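Carbamate kinase (Aeropyrum pernix, PDB 2E9Y) probably catalyses the reversible transfer of a phosphate group between ATP and carbamate, forming carbamoyl phosphate. Local coordinates at residues I51-G56 / A188-G193; V8-G13 / D215-S220; I114-V119 / I173-L178. All blocks are in the same frame, centred on the assembly; numbering follows the deposited sequence.

Contact 1. Residues I51-G56 / A188-G193; sequences ITHGNG and AVVALG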
loop_
_atom_site.group_PDB
_atom_site.type_symbol
_atom_site.label_atom_id
_atom_site.label_comp_id
_atom_site.label_asym_id
_atom_site.label_seq_id
_atom_site.Cartn_x
_atom_site.Cartn_y
_atom_site.Cartn_z
ATOM N N ILE A 51 3.655 0.305 15.108
ATOM C CA ILE A 51 2.411 1.050 15.181
ATOM C C ILE A 51 1.342 0.494 14.252
ATOM O O ILE A 51 1.558 0.385 13.051
ATOM C CB ILE A 51 2.661 2.525 14.798
ATOM C CG1 ILE A 51 3.768 3.102 15.686
ATOM C CG2 ILE A 51 1.372 3.325 14.910
ATOM C CD1 ILE A 51 4.306 4.430 15.208
ATOM N N THR A 52 0.196 0.131 14.814
ATOM C CA THR A 52 -0.905 -0.381 14.007
ATOM C C THR A 52 -2.022 0.656 14.047
ATOM O O THR A 52 -1.950 1.628 14.809
ATOM C CB THR A 52 -1.445 -1.715 14.549
ATOM O OG1 THR A 52 -2.081 -1.494 15.809
ATOM C CG2 THR A 52 -0.312 -2.713 14.724
ATOM N N HIS A 53 -3.055 0.450 13.240
ATOM C CA HIS A 53 -4.168 1.394 13.188
ATOM C C HIS A 53 -5.393 0.757 12.557
ATOM O O HIS A 53 -5.295 -0.300 11.938
ATOM C CB HIS A 53 -3.767 2.612 12.357
ATOM C CG HIS A 53 -3.402 2.279 10.939
ATOM N ND1 HIS A 53 -4.342 2.109 9.942
ATOM C CD2 HIS A 53 -2.196 2.086 10.354
ATOM C CE1 HIS A 53 -3.729 1.832 8.806
ATOM N NE2 HIS A 53 -2.425 1.811 9.027
ATOM N N GLY A 54 -6.545 1.410 12.712
ATOM C CA GLY A 54 -7.770 0.907 12.119
ATOM C C GLY A 54 -7.937 1.504 10.727
ATOM O O GLY A 54 -7.076 2.257 10.269
ATOM N N ASN A 55 -9.036 1.187 10.051
ATOM C CA ASN A 55 -9.266 1.721 8.705
ATOM C C ASN A 55 -10.759 1.802 8.384
ATOM O O ASN A 55 -11.144 1.850 7.218
ATOM C CB ASN A 55 -8.579 0.826 7.666
ATOM C CG ASN A 55 -9.270 -0.517 7.512
ATOM O OD1 ASN A 55 -10.088 -0.902 8.352
ATOM N ND2 ASN A 55 -8.945 -1.240 6.444
ATOM N N GLY A 56 -11.595 1.822 9.420
ATOM C CA GLY A 56 -13.037 1.860 9.209
ATOM C C GLY A 56 -13.580 2.859 8.193
ATOM O O GLY A 56 -14.140 2.465 7.163
ATOM N N ALA A 188 10.534 2.871 14.609
ATOM C CA ALA A 188 9.128 3.124 14.314
ATOM C C ALA A 188 8.751 2.405 13.024
ATOM O O ALA A 188 9.287 2.700 11.954
ATOM C CB ALA A 188 8.873 4.619 14.175
ATOM N N VAL A 189 7.826 1.458 13.140
ATOM C CA VAL A 189 7.362 0.667 12.003
ATOM C C VAL A 189 5.838 0.689 11.987
ATOM O O VAL A 189 5.209 0.485 13.023
ATOM C CB VAL A 189 7.820 -0.809 12.125
ATOM C CG1 VAL A 189 7.209 -1.648 11.007
ATOM C CG2 VAL A 189 9.344 -0.892 12.084
ATOM N N VAL A 190 5.250 0.945 10.820
ATOM C CA VAL A 190 3.794 0.962 10.694
ATOM C C VAL A 190 3.384 -0.358 10.049
ATOM O O VAL A 190 3.922 -0.734 9.010
ATOM C CB VAL A 190 3.307 2.130 9.802
ATOM C CG1 VAL A 190 1.789 2.054 9.613
ATOM C CG2 VAL A 190 3.683 3.455 10.438
ATOM N N ALA A 191 2.450 -1.069 10.670
ATOM C CA ALA A 191 2.023 -2.346 10.117
ATOM C C ALA A 191 0.625 -2.748 10.556
ATOM O O ALA A 191 -0.001 -2.084 11.382
ATOM C CB ALA A 191 3.026 -3.441 10.507
ATOM N N LEU A 192 0.149 -3.845 9.980
ATOM C CA LEU A 192 -1.157 -4.397 10.296
ATOM C C LEU A 192 -2.266 -3.353 10.194
ATOM O O LEU A 192 -3.184 -3.328 11.007
ATOM C CB LEU A 192 -1.114 -5.006 11.709
ATOM C CG LEU A 192 -1.953 -6.255 11.992
ATOM C CD1 LEU A 192 -1.748 -7.273 10.885
ATOM C CD2 LEU A 192 -1.550 -6.848 13.338
ATOM N N GLY A 193 -2.190 -2.502 9.175
ATOM C CA GLY A 193 -3.200 -1.479 9.006
ATOM C C GLY A 193 -4.588 -2.065 8.814
ATOM O O GLY A 193 -4.772 -2.998 8.035
#

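Contact 2. Residues V8-G13 / D215-S220; sequences VIALGG and DKDLAS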
loop_
_atom_site.group_PDB
_atom_site.type_symbol
_atom_site.label_atom_id
_atom_site.label_comp_id
_atom_site.label_asym_id
_atom_site.label_seq_id
_atom_site.Cartn_x
_atom_site.Cartn_y
_atom_site.Cartn_z
ATOM N N VAL A 8 3.950 -2.684 20.912
ATOM C CA VAL A 8 3.050 -2.634 19.766
ATOM C C VAL A 8 2.013 -1.609 20.215
ATOM O O VAL A 8 1.379 -1.777 21.257
ATOM C CB VAL A 8 2.376 -4.003 19.493
ATOM C CG1 VAL A 8 1.225 -3.831 18.509
ATOM C CG2 VAL A 8 3.399 -4.969 18.913
ATOM N N ILE A 9 1.877 -0.531 19.450
ATOM C CA ILE A 9 0.945 0.539 19.788
ATOM C C ILE A 9 -0.191 0.576 18.776
ATOM O O ILE A 9 0.024 0.884 17.607
ATOM C CB ILE A 9 1.664 1.905 19.792
ATOM C CG1 ILE A 9 2.824 1.862 20.794
ATOM C CG2 ILE A 9 0.688 3.019 20.150
ATOM C CD1 ILE A 9 3.761 3.048 20.725
ATOM N N ALA A 10 -1.391 0.258 19.242
ATOM C CA ALA A 10 -2.574 0.237 18.393
ATOM C C ALA A 10 -3.323 1.569 18.430
ATOM O O ALA A 10 -3.964 1.906 19.426
ATOM C CB ALA A 10 -3.496 -0.901 18.825
ATOM N N LEU A 11 -3.235 2.315 17.334
ATOM C CA LEU A 11 -3.905 3.606 17.220
ATOM C C LEU A 11 -5.371 3.433 16.843
ATOM O O LEU A 11 -5.756 2.424 16.248
ATOM C CB LEU A 11 -3.213 4.469 16.158
ATOM C CG LEU A 11 -1.739 4.800 16.392
ATOM C CD1 LEU A 11 -1.191 5.639 15.234
ATOM C CD2 LEU A 11 -1.607 5.559 17.707
ATOM N N GLY A 12 -6.179 4.427 17.194
ATOM C CA GLY A 12 -7.598 4.390 16.886
ATOM C C GLY A 12 -7.983 5.427 15.844
ATOM O O GLY A 12 -7.120 6.073 15.251
ATOM N N GLY A 13 -9.282 5.594 15.624
ATOM C CA GLY A 13 -9.744 6.553 14.637
ATOM C C GLY A 13 -9.304 7.990 14.867
ATOM O O GLY A 13 -9.041 8.720 13.908
ATOM N N ASP A 215 -10.569 -7.424 13.445
ATOM C CA ASP A 215 -10.494 -6.399 14.479
ATOM C C ASP A 215 -9.032 -5.990 14.667
ATOM O O ASP A 215 -8.167 -6.834 14.925
ATOM C CB ASP A 215 -11.052 -6.938 15.798
ATOM C CG ASP A 215 -11.118 -5.881 16.872
ATOM O OD1 ASP A 215 -10.083 -5.632 17.524
ATOM O OD2 ASP A 215 -12.204 -5.293 17.059
ATOM N N LYS A 216 -8.754 -4.696 14.552
ATOM C CA LYS A 216 -7.381 -4.217 14.673
ATOM C C LYS A 216 -6.770 -4.419 16.054
ATOM O O LYS A 216 -5.555 -4.561 16.183
ATOM C CB LYS A 216 -7.300 -2.737 14.283
ATOM C CG LYS A 216 -8.075 -1.784 15.179
ATOM C CD LYS A 216 -7.204 -1.252 16.300
ATOM C CE LYS A 216 -7.873 -0.082 17.007
ATOM N NZ LYS A 216 -6.993 0.490 18.056
ATOM N N ASP A 217 -7.599 -4.427 17.088
ATOM C CA ASP A 217 -7.075 -4.615 18.435
ATOM C C ASP A 217 -6.734 -6.080 18.688
ATOM O O ASP A 217 -5.665 -6.388 19.226
ATOM C CB ASP A 217 -8.074 -4.086 19.463
ATOM C CG ASP A 217 -8.237 -2.580 19.371
ATOM O OD1 ASP A 217 -7.201 -1.884 19.378
ATOM O OD2 ASP A 217 -9.385 -2.094 19.284
ATOM N N LEU A 218 -7.625 -6.983 18.293
ATOM C CA LEU A 218 -7.365 -8.409 18.464
ATOM C C LEU A 218 -6.120 -8.782 17.663
ATOM O O LEU A 218 -5.263 -9.533 18.134
ATOM C CB LEU A 218 -8.559 -9.237 17.977
ATOM C CG LEU A 218 -9.874 -9.009 18.729
ATOM C CD1 LEU A 218 -10.924 -9.995 18.236
ATOM C CD2 LEU A 218 -9.635 -9.179 20.230
ATOM N N ALA A 219 -6.023 -8.249 16.447
ATOM C CA ALA A 219 -4.878 -8.525 15.588
ATOM C C ALA A 219 -3.583 -7.965 16.174
ATOM O O ALA A 219 -2.548 -8.629 16.134
ATOM C CB ALA A 219 -5.109 -7.941 14.187
ATOM N N SER A 220 -3.641 -6.748 16.711
ATOM C CA SER A 220 -2.465 -6.112 17.310
ATOM C C SER A 220 -1.981 -6.902 18.517
ATOM O O SER A 220 -0.777 -7.009 18.761
ATOM C CB SER A 220 -2.788 -4.676 17.737
ATOM O OG SER A 220 -3.058 -3.858 16.610
#

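Contact 3. Residues I114-V119 / I173-L178; sequences ISRVLV and IVDRDL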
loop_
_atom_site.group_PDB
_atom_site.type_symbol
_atom_site.label_atom_id
_atom_site.label_comp_id
_atom_site.label_asym_id
_atom_site.label_seq_id
_atom_site.Cartn_x
_atom_site.Cartn_y
_atom_site.Cartn_z
ATOM N N ILE A 114 3.046 -3.983 4.338
ATOM C CA ILE A 114 1.777 -4.501 3.886
ATOM C C ILE A 114 1.595 -5.840 4.563
ATOM O O ILE A 114 2.457 -6.699 4.503
ATOM C CB ILE A 114 1.816 -4.688 2.361
ATOM C CG1 ILE A 114 2.030 -3.360 1.609
ATOM C CG2 ILE A 114 0.503 -5.306 1.857
ATOM C CD1 ILE A 114 1.041 -2.270 2.033
ATOM N N SER A 115 0.463 -5.952 5.273
ATOM C CA SER A 115 0.329 -7.028 6.258
ATOM C C SER A 115 -0.930 -7.895 6.028
ATOM O O SER A 115 -2.037 -7.389 5.880
ATOM C CB SER A 115 0.276 -6.385 7.631
ATOM O OG SER A 115 1.455 -5.604 7.799
ATOM N N ARG A 116 -0.715 -9.230 5.979
ATOM C CA ARG A 116 -1.851 -10.153 5.897
ATOM C C ARG A 116 -2.043 -10.889 7.223
ATOM O O ARG A 116 -1.092 -11.125 7.957
ATOM C CB ARG A 116 -1.549 -11.197 4.827
ATOM C CG ARG A 116 -1.533 -10.660 3.387
ATOM C CD ARG A 116 -0.799 -11.614 2.438
ATOM N NE ARG A 116 0.580 -11.774 2.906
ATOM C CZ ARG A 116 1.393 -12.669 2.300
ATOM N NH1 ARG A 116 0.985 -13.417 1.283
ATOM N NH2 ARG A 116 2.657 -12.789 2.744
ATOM N N VAL A 117 -3.283 -11.251 7.535
ATOM C CA VAL A 117 -3.579 -11.954 8.775
ATOM C C VAL A 117 -4.319 -13.244 8.446
ATOM O O VAL A 117 -5.287 -13.234 7.686
ATOM C CB VAL A 117 -4.449 -11.088 9.714
ATOM C CG1 VAL A 117 -4.827 -11.873 10.957
ATOM C CG2 VAL A 117 -3.689 -9.839 10.110
ATOM N N LEU A 118 -3.849 -14.354 9.006
ATOM C CA LEU A 118 -4.476 -15.656 8.774
ATOM C C LEU A 118 -5.716 -15.816 9.656
ATOM O O LEU A 118 -5.670 -15.549 10.854
ATOM C CB LEU A 118 -3.481 -16.786 9.089
ATOM C CG LEU A 118 -3.951 -18.226 8.844
ATOM C CD1 LEU A 118 -4.100 -18.457 7.349
ATOM C CD2 LEU A 118 -2.955 -19.216 9.427
ATOM N N VAL A 119 -6.827 -16.233 9.056
ATOM C CA VAL A 119 -8.058 -16.463 9.807
ATOM C C VAL A 119 -8.513 -17.889 9.505
ATOM O O VAL A 119 -8.027 -18.505 8.551
ATOM C CB VAL A 119 -9.169 -15.443 9.432
ATOM C CG1 VAL A 119 -8.695 -14.028 9.767
ATOM C CG2 VAL A 119 -9.526 -15.552 7.955
ATOM N N ILE A 173 -0.157 -13.833 12.241
ATOM C CA ILE A 173 0.191 -12.708 11.379
ATOM C C ILE A 173 1.138 -13.271 10.326
ATOM O O ILE A 173 2.303 -13.562 10.605
ATOM C CB ILE A 173 0.889 -11.582 12.166
ATOM C CG1 ILE A 173 0.016 -11.150 13.356
ATOM C CG2 ILE A 173 1.163 -10.403 11.245
ATOM C CD1 ILE A 173 -1.422 -10.772 12.995
ATOM N N VAL A 174 0.622 -13.435 9.114
ATOM C CA VAL A 174 1.397 -14.001 8.019
ATOM C C VAL A 174 2.732 -13.302 7.788
ATOM O O VAL A 174 3.760 -13.951 7.559
ATOM C CB VAL A 174 0.578 -13.963 6.711
ATOM C CG1 VAL A 174 1.401 -14.506 5.557
ATOM C CG2 VAL A 174 -0.700 -14.781 6.883
ATOM N N ASP A 175 2.715 -11.980 7.873
ATOM C CA ASP A 175 3.904 -11.185 7.627
ATOM C C ASP A 175 4.704 -10.794 8.861
ATOM O O ASP A 175 5.477 -9.839 8.839
ATOM C CB ASP A 175 3.495 -9.960 6.817
ATOM C CG ASP A 175 2.972 -10.344 5.453
ATOM O OD1 ASP A 175 3.793 -10.785 4.619
ATOM O OD2 ASP A 175 1.749 -10.238 5.223
ATOM N N ARG A 176 4.532 -11.563 9.929
ATOM C CA ARG A 176 5.238 -11.315 11.179
ATOM C C ARG A 176 6.744 -11.122 10.984
ATOM O O ARG A 176 7.324 -10.177 11.527
ATOM C CB ARG A 176 4.967 -12.471 12.149
ATOM C CG ARG A 176 5.648 -12.363 13.497
ATOM C CD ARG A 176 7.090 -12.822 13.416
ATOM N NE ARG A 176 7.739 -12.796 14.720
ATOM C CZ ARG A 176 9.040 -12.989 14.907
ATOM N NH1 ARG A 176 9.833 -13.221 13.868
ATOM N NH2 ARG A 176 9.545 -12.946 16.131
ATOM N N ASP A 177 7.375 -12.004 10.210
ATOM C CA ASP A 177 8.817 -11.903 9.977
ATOM C C ASP A 177 9.249 -10.585 9.332
ATOM O O ASP A 177 10.277 -10.024 9.710
ATOM C CB ASP A 177 9.320 -13.084 9.134
ATOM C CG ASP A 177 9.316 -14.398 9.905
ATOM O OD1 ASP A 177 9.206 -14.360 11.147
ATOM O OD2 ASP A 177 9.437 -15.468 9.273
ATOM N N LEU A 178 8.483 -10.085 8.362
ATOM C CA LEU A 178 8.837 -8.819 7.721
ATOM C C LEU A 178 8.703 -7.688 8.726
ATOM O O LEU A 178 9.479 -6.738 8.717
ATOM C CB LEU A 178 7.934 -8.538 6.517
ATOM C CG LEU A 178 8.186 -9.400 5.281
ATOM C CD1 LEU A 178 7.149 -9.070 4.212
ATOM C CD2 LEU A 178 9.597 -9.156 4.760
#

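Contact 1. Residues I51-G56 / A188-G193
Strands 48-52 and 188-191 run side by side as parallel neighbours in the central sheet of the amino acid kinase fold, and this contact takes in their ends and the loops that follow. Ile51 sits in register with Val190 and is gripped through both backbone polar atoms: its N donates to Val189 O at 2.6 Å, nearly along the C=O axis, and its O accepts from Ala191 N at 2.9 Å. Past this pair the side chains take over. Thr52 CG2 lies alongside Leu192 CB, 3.9 Å away. The His53 ring stands over Gly193, whose CA reaches CE1 at 3.4 Å in a CH-pi contact with one face, while Val190 CG1 approaches the ring edge. A straight bond from His53 ND1 to Gly54 O, 2.8 Å and in the ring plane, fixes the ring's rotation. A beta carbon on Gly193 would fall 2.7 Å from His53 NE2, so the absence of a side chain lets the ring lie this close. Helices cover the contact, with Ile51 on Ile39 of helix 25-44 and His53 on Ile89 and Leu93 of helix 78-103; within the sheet Ala191 touches Val113 of the next strand, 112-119.

Contact 2. Residues V8-G13 / D215-S220
Lys216 makes the one hydrogen bond between the segments, its NZ reaching Leu11 O at 2.9 Å. The ammonium comes from well above the carbonyl plane, 66° out of it, and CE follows it close to the same oxygen. Beside this bond, the methyl of Ala10 is met by three polar side chains of the helix: its CB lies 3.7 Å from Ser220 OG and 3.8 Å from Lys216 NZ, with Asp217 OD1 only slightly farther off. Val8 CG1 rests against the backbone of Ser220, 3.8 Å from its O. In the conformer described here, one of two for Lys216, CG takes the crowded position between backbone N and carbonyl carbon, and a bend at chi2 (92°) turns the otherwise extended chain toward the strand.

The next shell holds these groups in place. Asp217 OD1 forms a salt bridge with Lys216 NZ at 2.7 Å, and Asp217 OD2 is paired with Lys278. Ser220 OG donates to Lys216 O at 2.6 Å, in the carbonyl plane, and is also bonded to Thr52 OG1. Asp215 N-caps the helix, OD1 accepting from Leu218 N at 2.9 Å through its anti lone pair. The helix segment 216-220 runs antiparallel to strand segment 8-10, their axes 9.1 Å apart.

With a lysine on each of its oxygens, Asp217 is likely to stay ionised; its charge and the Leu11 carbonyl together would stabilise the ammonium of Lys216 beside the Gly12-Gly13 pair.

Contact 3. Residues I114-V119 / I173-L178
Where strand 112-119 of the central sheet passes the start of helix 176-185, a side-on arginine-aspartate salt bridge joins the strand to the type I turn from Ile173 to Arg176. Arg116 CB begins beside Asp175, 3.5 Å from OD2 and close to Val174 CB. CG and CD pass along the same oxygen, and a bend at chi3 (-60°) then folds the guanidinium back onto the carboxylate. NE donates to OD2 of Asp175 at 3.0 Å, almost straight and onto the syn lone pair. Val174 CG1 lies over one guanidinium face, 3.4 Å from its plane and offset toward NH2. NH2 meets Asp175 OD1 at 3.0 Å, and the two flat groups are tilted by 24°. Asp175 OD2 also accepts from Arg116 N at 2.8 Å, on its anti lone pair. In the dimer, Glu98 of the second subunit binds NH2, His95 of that subunit binds NH1, and its Lys94 pairs with Asp175 OD1. An alanine here, in place of Asp175, would remove both oxygens and would probably leave the Arg116 N-H and guanidinium without these acceptors, the arginine less firmly oriented. One residue along, Val117 CG2 meets Ile173 CD1 at 3.8 Å, side by side.

All three contacts involve one sheet, in the order 2, 1, 3 along strands 6-10, 48-52, 188-191 and 112-119; the chain nests 3 in 1 and 1 in 2. Contacts 1 and 2, with centres about 7 Å apart, meet through Thr52 OG1 and Ser220 OG, probably hydrogen-bonded at 2.7 Å. The centre of contact 3 lies about 12 Å from that of contact 1, with a probable hydrogen bond from Leu192 N to Ser115 OG at 3.1 Å. Leu192 CD1 packs on Val117 CG2, and its CD2 touches Ala219 O and Ile173 CD1. Contacts 1 and 2 border glycine-rich segments that follow the strands, consistent with the phosphate-binding region of this family, whereas contact 3 faces the dimer interface.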